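Local structure of BB0689 (Borrelia burgdorferi, 4D53) at residues Asp12-Tyr17 against Ile113-Lys119; Ser74-Glu80 against Val129-Lys135. The protein is an outer surface lipoprotein of the Lyme disease spirochaete with a bacterial CAP domain, its molecular function not firmly established. All coordinates share one frame; numbering follows the deposited sequence.

Interaction 1 of 2, residues Asp12-Tyr17 against Ile113-Lys119; sequences DMKILY and IGGYRLK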
loop_
_atom_site.group_PDB
_atom_site.type_symbol
_atom_site.label_atom_id
_atom_site.label_comp_id
_atom_site.label_asym_id
_atom_site.label_seq_id
_atom_site.Cartn_x
_atom_site.Cartn_y
_atom_site.Cartn_z
ATOM N N ASP A 12 9.521 -0.987 9.426
ATOM C CA ASP A 12 8.260 -1.731 9.279
ATOM C C ASP A 12 7.999 -2.069 7.847
ATOM O O ASP A 12 7.648 -3.228 7.569
ATOM C CB ASP A 12 7.073 -0.904 9.870
ATOM C CG ASP A 12 7.221 -0.598 11.349
ATOM O OD1 ASP A 12 8.037 -1.278 12.003
ATOM O OD2 ASP A 12 6.377 0.159 11.901
ATOM N N MET A 13 8.148 -1.104 6.917
ATOM C CA MET A 13 7.864 -1.341 5.540
ATOM C C MET A 13 8.867 -2.282 4.930
ATOM O O MET A 13 8.508 -3.039 4.052
ATOM C CB MET A 13 7.774 -0.070 4.697
ATOM C CG MET A 13 6.569 0.799 4.942
ATOM S SD MET A 13 5.040 -0.154 4.586
ATOM C CE MET A 13 5.391 -0.697 2.968
ATOM N N LYS A 14 10.119 -2.255 5.382
ATOM C CA LYS A 14 11.096 -3.279 4.896
ATOM C C LYS A 14 10.652 -4.708 5.258
ATOM O O LYS A 14 10.735 -5.634 4.412
ATOM C CB LYS A 14 12.482 -2.897 5.502
ATOM C CG LYS A 14 13.696 -3.784 5.327
ATOM C CD LYS A 14 14.917 -3.001 5.954
ATOM C CE LYS A 14 16.215 -3.185 5.164
ATOM N NZ LYS A 14 16.526 -4.639 4.960
ATOM N N ILE A 15 10.116 -4.888 6.455
ATOM C CA ILE A 15 9.577 -6.169 6.888
ATOM C C ILE A 15 8.398 -6.555 5.998
ATOM O O ILE A 15 8.275 -7.722 5.527
ATOM C CB ILE A 15 9.305 -6.162 8.387
ATOM C CG1 ILE A 15 10.616 -6.154 9.186
ATOM C CG2 ILE A 15 8.419 -7.336 8.887
ATOM C CD1 ILE A 15 10.380 -5.678 10.612
ATOM N N LEU A 16 7.469 -5.626 5.832
ATOM C CA LEU A 16 6.268 -5.938 5.059
ATOM C C LEU A 16 6.596 -6.299 3.605
ATOM O O LEU A 16 6.055 -7.250 3.084
ATOM C CB LEU A 16 5.310 -4.778 5.060
ATOM C CG LEU A 16 3.999 -4.984 4.275
ATOM C CD1 LEU A 16 3.280 -6.226 4.827
ATOM C CD2 LEU A 16 3.088 -3.755 4.434
ATOM N N TYR A 17 7.453 -5.520 2.940
ATOM C CA TYR A 17 7.868 -5.825 1.573
ATOM C C TYR A 17 8.456 -7.227 1.480
ATOM O O TYR A 17 8.152 -8.039 0.549
ATOM C CB TYR A 17 8.908 -4.755 1.094
ATOM C CG TYR A 17 8.429 -3.370 0.721
ATOM C CD1 TYR A 17 7.247 -3.140 0.021
ATOM C CD2 TYR A 17 9.178 -2.245 1.090
ATOM C CE1 TYR A 17 6.876 -1.891 -0.370
ATOM C CE2 TYR A 17 8.818 -1.000 0.717
ATOM C CZ TYR A 17 7.674 -0.794 0.009
ATOM O OH TYR A 17 7.348 0.481 -0.364
ATOM N N ILE A 113 5.770 -2.158 -6.761
ATOM C CA ILE A 113 5.062 -1.996 -5.496
ATOM C C ILE A 113 5.628 -0.772 -4.758
ATOM O O ILE A 113 6.849 -0.452 -4.821
ATOM C CB ILE A 113 5.204 -3.255 -4.611
ATOM C CG1 ILE A 113 4.257 -3.265 -3.425
ATOM C CG2 ILE A 113 6.622 -3.513 -4.155
ATOM C CD1 ILE A 113 4.295 -4.547 -2.621
ATOM N N GLY A 114 4.763 -0.134 -3.982
ATOM C CA GLY A 114 5.224 0.873 -3.079
ATOM C C GLY A 114 4.179 1.128 -1.996
ATOM O O GLY A 114 2.992 1.201 -2.285
ATOM N N GLY A 115 4.628 1.235 -0.769
ATOM C CA GLY A 115 3.685 1.471 0.335
ATOM C C GLY A 115 4.200 2.301 1.429
ATOM O O GLY A 115 5.405 2.752 1.439
ATOM N N TYR A 116 3.358 2.493 2.409
ATOM C CA TYR A 116 3.688 3.359 3.561
ATOM C C TYR A 116 2.829 2.932 4.741
ATOM O O TYR A 116 1.640 2.542 4.556
ATOM C CB TYR A 116 3.487 4.855 3.202
ATOM C CG TYR A 116 3.878 5.798 4.360
ATOM C CD1 TYR A 116 5.248 6.044 4.679
ATOM C CD2 TYR A 116 2.923 6.342 5.202
ATOM C CE1 TYR A 116 5.617 6.861 5.763
ATOM C CE2 TYR A 116 3.295 7.172 6.266
ATOM C CZ TYR A 116 4.641 7.402 6.545
ATOM O OH TYR A 116 4.922 8.209 7.640
ATOM N N ARG A 117 3.393 3.004 5.935
ATOM C CA ARG A 117 2.704 2.821 7.176
ATOM C C ARG A 117 2.710 4.147 7.943
ATOM O O ARG A 117 3.757 4.656 8.329
ATOM C CB ARG A 117 3.256 1.698 8.017
ATOM C CG ARG A 117 2.440 1.385 9.264
ATOM C CD ARG A 117 3.179 0.599 10.316
ATOM N NE ARG A 117 2.296 0.008 11.322
ATOM C CZ ARG A 117 2.659 -0.893 12.258
ATOM N NH1 ARG A 117 3.920 -1.269 12.424
ATOM N NH2 ARG A 117 1.775 -1.421 13.093
ATOM N N LEU A 118 1.525 4.692 8.143
ATOM C CA LEU A 118 1.309 5.858 9.071
ATOM C C LEU A 118 1.039 5.405 10.462
ATOM O O LEU A 118 0.124 4.613 10.750
ATOM C CB LEU A 118 0.187 6.749 8.532
ATOM C CG LEU A 118 -0.197 7.852 9.528
ATOM C CD1 LEU A 118 0.925 8.888 9.578
ATOM C CD2 LEU A 118 -1.468 8.465 9.019
ATOM N N LYS A 119 1.950 5.757 11.401
ATOM C CA LYS A 119 1.773 5.391 12.787
ATOM C C LYS A 119 2.054 6.654 13.584
ATOM O O LYS A 119 3.059 7.370 13.318
ATOM C CB LYS A 119 2.689 4.261 13.069
ATOM C CG LYS A 119 2.448 3.491 14.295
ATOM C CD LYS A 119 3.421 2.338 14.367
ATOM C CE LYS A 119 3.316 1.830 15.794
ATOM N NZ LYS A 119 4.199 0.683 16.104
#
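Tyr-17 reaches from helix 10-26 across to strand 112-119 and sets the edge of its ring, hydroxyl first, against the backbone at Gly-114 and Gly-115. Gly-115 N donates to Tyr-17 OH over 2.9 Å, a fairly straight bond (163°), while Glu-39 holds the same hydroxyl from helix 36-52. One turn earlier, Met-13 curls back on itself: bends at chi2 and chi3 turn the thioether toward the strand. Its CE thereby lies 3.6 Å from Gly-115 C and also 3.7 Å above the plane of the Tyr-17 ring, toward the rim, with SD over the Tyr-116 to Arg-117 peptide. Gly-115, with no side chain, leaves the methyl room to come this close.

At the other end Arg-117, its chain straight from CG to NE, extends to Asp-12. Its NH1 meets Asp-12 OD2 at 2.9 Å in a bent salt bridge (143°) that enters from above the carboxylate plane, the two flat groups being turned 57° apart. Lys-119 CD lies over the guanidinium, 3.9 Å above its plane, and Asp-125 forms a second salt bridge with Arg-117 NH2, so two carboxylates share the guanidinium. The axes of 12-17 and 113-119 pass 8.6 Å apart. Such a helix laid across the central sheet, with another helical layer on the far face, is the alpha-beta-alpha sandwich of the CAP superfamily.

Interaction 2 of 2, residues Ser74-Glu80 against Val129-Lys135; sequences SFNLTRE and VLFGKRK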
loop_
_atom_site.group_PDB
_atom_site.type_symbol
_atom_site.label_atom_id
_atom_site.label_comp_id
_atom_site.label_asym_id
_atom_site.label_seq_id
_atom_site.Cartn_x
_atom_site.Cartn_y
_atom_site.Cartn_z
ATOM N N SER A 74 2.478 7.405 -16.752
ATOM C CA SER A 74 2.835 6.190 -17.486
ATOM C C SER A 74 2.267 4.881 -16.905
ATOM O O SER A 74 2.176 3.882 -17.612
ATOM C CB SER A 74 4.349 6.080 -17.674
ATOM O OG SER A 74 5.051 6.018 -16.438
ATOM N N PHE A 75 1.832 4.886 -15.639
ATOM C CA PHE A 75 1.141 3.727 -15.068
ATOM C C PHE A 75 -0.194 3.523 -15.754
ATOM O O PHE A 75 -1.024 4.382 -15.798
ATOM C CB PHE A 75 0.936 3.880 -13.539
ATOM C CG PHE A 75 2.187 3.726 -12.725
ATOM C CD1 PHE A 75 2.599 2.480 -12.326
ATOM C CD2 PHE A 75 2.926 4.824 -12.336
ATOM C CE1 PHE A 75 3.749 2.309 -11.587
ATOM C CE2 PHE A 75 4.073 4.687 -11.563
ATOM C CZ PHE A 75 4.468 3.427 -11.163
ATOM N N ASN A 76 -0.391 2.354 -16.313
ATOM C CA ASN A 76 -1.631 2.070 -17.004
ATOM C C ASN A 76 -2.370 0.966 -16.322
ATOM O O ASN A 76 -3.442 0.603 -16.758
ATOM C CB ASN A 76 -1.381 1.704 -18.485
ATOM C CG ASN A 76 -0.481 0.486 -18.655
ATOM O OD1 ASN A 76 0.278 0.121 -17.773
ATOM N ND2 ASN A 76 -0.550 -0.126 -19.815
ATOM N N LEU A 77 -1.832 0.439 -15.234
ATOM C CA LEU A 77 -2.604 -0.535 -14.477
ATOM C C LEU A 77 -2.188 -0.407 -13.037
ATOM O O LEU A 77 -0.997 -0.392 -12.788
ATOM C CB LEU A 77 -2.255 -1.906 -14.928
ATOM C CG LEU A 77 -3.396 -2.877 -14.705
ATOM C CD1 LEU A 77 -3.385 -3.850 -15.910
ATOM C CD2 LEU A 77 -3.223 -3.506 -13.327
ATOM N N THR A 78 -3.159 -0.357 -12.107
ATOM C CA THR A 78 -2.826 -0.200 -10.689
ATOM C C THR A 78 -3.798 -0.894 -9.720
ATOM O O THR A 78 -4.977 -1.123 -10.082
ATOM C CB THR A 78 -2.762 1.269 -10.354
ATOM O OG1 THR A 78 -2.149 1.399 -9.060
ATOM C CG2 THR A 78 -4.174 1.873 -10.350
ATOM N N ARG A 79 -3.307 -1.263 -8.517
ATOM C CA ARG A 79 -4.189 -1.747 -7.417
ATOM C C ARG A 79 -3.765 -1.107 -6.113
ATOM O O ARG A 79 -2.568 -0.791 -5.951
ATOM C CB ARG A 79 -4.061 -3.204 -7.180
ATOM C CG ARG A 79 -4.505 -3.990 -8.402
ATOM C CD ARG A 79 -3.751 -5.253 -8.433
ATOM N NE ARG A 79 -4.055 -6.028 -9.640
ATOM C CZ ARG A 79 -5.193 -6.661 -9.817
ATOM N NH1 ARG A 79 -6.141 -6.582 -8.891
ATOM N NH2 ARG A 79 -5.366 -7.429 -10.880
ATOM N N GLU A 80 -4.713 -1.046 -5.176
ATOM C CA GLU A 80 -4.472 -0.408 -3.866
ATOM C C GLU A 80 -5.073 -1.269 -2.793
ATOM O O GLU A 80 -6.257 -1.698 -2.930
ATOM C CB GLU A 80 -5.120 0.960 -3.839
ATOM C CG GLU A 80 -5.037 1.617 -2.452
ATOM C CD GLU A 80 -5.609 3.036 -2.478
ATOM O OE1 GLU A 80 -6.858 3.193 -2.320
ATOM O OE2 GLU A 80 -4.789 3.981 -2.636
ATOM N N VAL A 129 -0.816 0.245 0.504
ATOM C CA VAL A 129 0.117 -0.481 -0.406
ATOM C C VAL A 129 -0.417 -0.429 -1.804
ATOM O O VAL A 129 -1.554 -0.761 -2.047
ATOM C CB VAL A 129 0.490 -1.889 0.079
ATOM C CG1 VAL A 129 1.456 -2.586 -0.904
ATOM C CG2 VAL A 129 0.975 -1.885 1.521
ATOM N N LEU A 130 0.395 0.072 -2.738
ATOM C CA LEU A 130 0.056 0.233 -4.116
ATOM C C LEU A 130 0.899 -0.718 -4.999
ATOM O O LEU A 130 2.055 -0.968 -4.703
ATOM C CB LEU A 130 0.377 1.664 -4.582
ATOM C CG LEU A 130 -0.319 2.809 -3.782
ATOM C CD1 LEU A 130 0.077 4.264 -4.204
ATOM C CD2 LEU A 130 -1.813 2.666 -3.932
ATOM N N PHE A 131 0.256 -1.152 -6.064
ATOM C CA PHE A 131 0.836 -2.005 -7.074
ATOM C C PHE A 131 0.606 -1.341 -8.415
ATOM O O PHE A 131 -0.471 -0.719 -8.681
ATOM C CB PHE A 131 0.180 -3.408 -7.108
ATOM C CG PHE A 131 0.220 -4.157 -5.809
ATOM C CD1 PHE A 131 -0.672 -3.855 -4.809
ATOM C CD2 PHE A 131 1.122 -5.153 -5.591
ATOM C CE1 PHE A 131 -0.604 -4.495 -3.592
ATOM C CE2 PHE A 131 1.173 -5.848 -4.413
ATOM C CZ PHE A 131 0.324 -5.499 -3.369
ATOM N N GLY A 132 1.613 -1.451 -9.314
ATOM C CA GLY A 132 1.465 -0.795 -10.597
ATOM C C GLY A 132 2.309 -1.385 -11.745
ATOM O O GLY A 132 3.279 -2.067 -11.516
ATOM N N LYS A 133 1.893 -1.067 -12.953
ATOM C CA LYS A 133 2.660 -1.444 -14.191
ATOM C C LYS A 133 2.722 -0.184 -15.019
ATOM O O LYS A 133 1.676 0.418 -15.221
ATOM C CB LYS A 133 1.858 -2.524 -14.907
ATOM C CG LYS A 133 2.360 -3.061 -16.238
ATOM C CD LYS A 133 3.779 -3.529 -16.169
ATOM C CE LYS A 133 4.276 -3.844 -17.585
ATOM N NZ LYS A 133 5.751 -3.749 -17.616
ATOM N N ARG A 134 3.907 0.235 -15.454
ATOM C CA ARG A 134 4.057 1.314 -16.453
ATOM C C ARG A 134 3.900 0.888 -17.900
ATOM O O ARG A 134 4.286 -0.220 -18.237
ATOM C CB ARG A 134 5.432 1.949 -16.372
ATOM C CG ARG A 134 5.558 2.948 -15.255
ATOM C CD ARG A 134 6.919 3.613 -15.215
ATOM N NE ARG A 134 7.021 4.549 -14.090
ATOM C CZ ARG A 134 7.409 4.214 -12.882
ATOM N NH1 ARG A 134 7.790 2.979 -12.631
ATOM N NH2 ARG A 134 7.455 5.120 -11.912
ATOM N N LYS A 135 3.343 1.786 -18.733
ATOM C CA LYS A 135 3.513 1.790 -20.200
ATOM C C LYS A 135 4.975 1.695 -20.574
ATOM O O LYS A 135 5.291 0.909 -21.446
ATOM C CB LYS A 135 2.965 3.081 -20.828
ATOM C CG LYS A 135 1.442 3.162 -20.852
ATOM C CD LYS A 135 0.898 4.585 -21.024
ATOM C CE LYS A 135 -0.498 4.678 -20.412
ATOM N NZ LYS A 135 -1.199 5.942 -20.743
#
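A classic beta bulge breaks the antiparallel pairing of 74-80 with 129-135: Asn-76 and Leu-77 both face Lys-133, whose O accepts from Asn-76 N (3.0 Å) and whose N donates to Leu-77 O (3.0 Å). Beyond it, Phe-75 and Arg-134 stand opposite each other. Arg-134 CG sits 4.0 Å from the centroid of the Phe-75 ring, almost on its normal, a CH-pi contact; the guanidinium then lies across the CE2-CZ rim, tilted 45° to the ring. Asp-72 and Asp-35 form salt bridges with Arg-134 NE and NH1, and Asp-72 also binds Ser-74 OG. The ring edge fits against the backbone of Gly-132 and Lys-133, where glycine leaves it space.

Further along, Phe-131 O takes two donors: Thr-78 OG1, turned opposite its own backbone N (chi1 -167°) to reach across to strand 125-134, at 2.7 Å, and Arg-79 N at 2.9 Å. Glu-80 and Leu-130 run side by side, Leu-130 CD2 lying 3.5 Å from Glu-80 OE2, while His-57 and Arg-67 take up the carboxylate. Phe-75, Thr-78, Glu-80 and Leu-130 face helices 36-52 and 64-69; Arg-79 turns to the other face, pairing with Glu-103 of helix 99-105, and strand 112-119 flanks 125-134 on its far side.

From the N terminus, helix 10-26 comes first; 96 residues separate 12-17 from 113-119, where interaction 1 closes its long loop. Strand 75-84 lies within that loop and pairs with strand 125-134, which follows 112-119 as its antiparallel neighbour, so that interaction 2 closes a loop of 49 residues. The two loops therefore cross, their segments alternating along the sequence. Their centres are about 17 Å apart, yet they meet in the sheet, where Gly-114 O and Leu-130 N lie 2.9 Å apart and Ile-113 packs on Val-129 and Phe-131. Interaction 1 joins a helix to one face of the sheet, whereas interaction 2 joins strand 75-84, at one edge of the sheet, to the C-terminal strand 125-134.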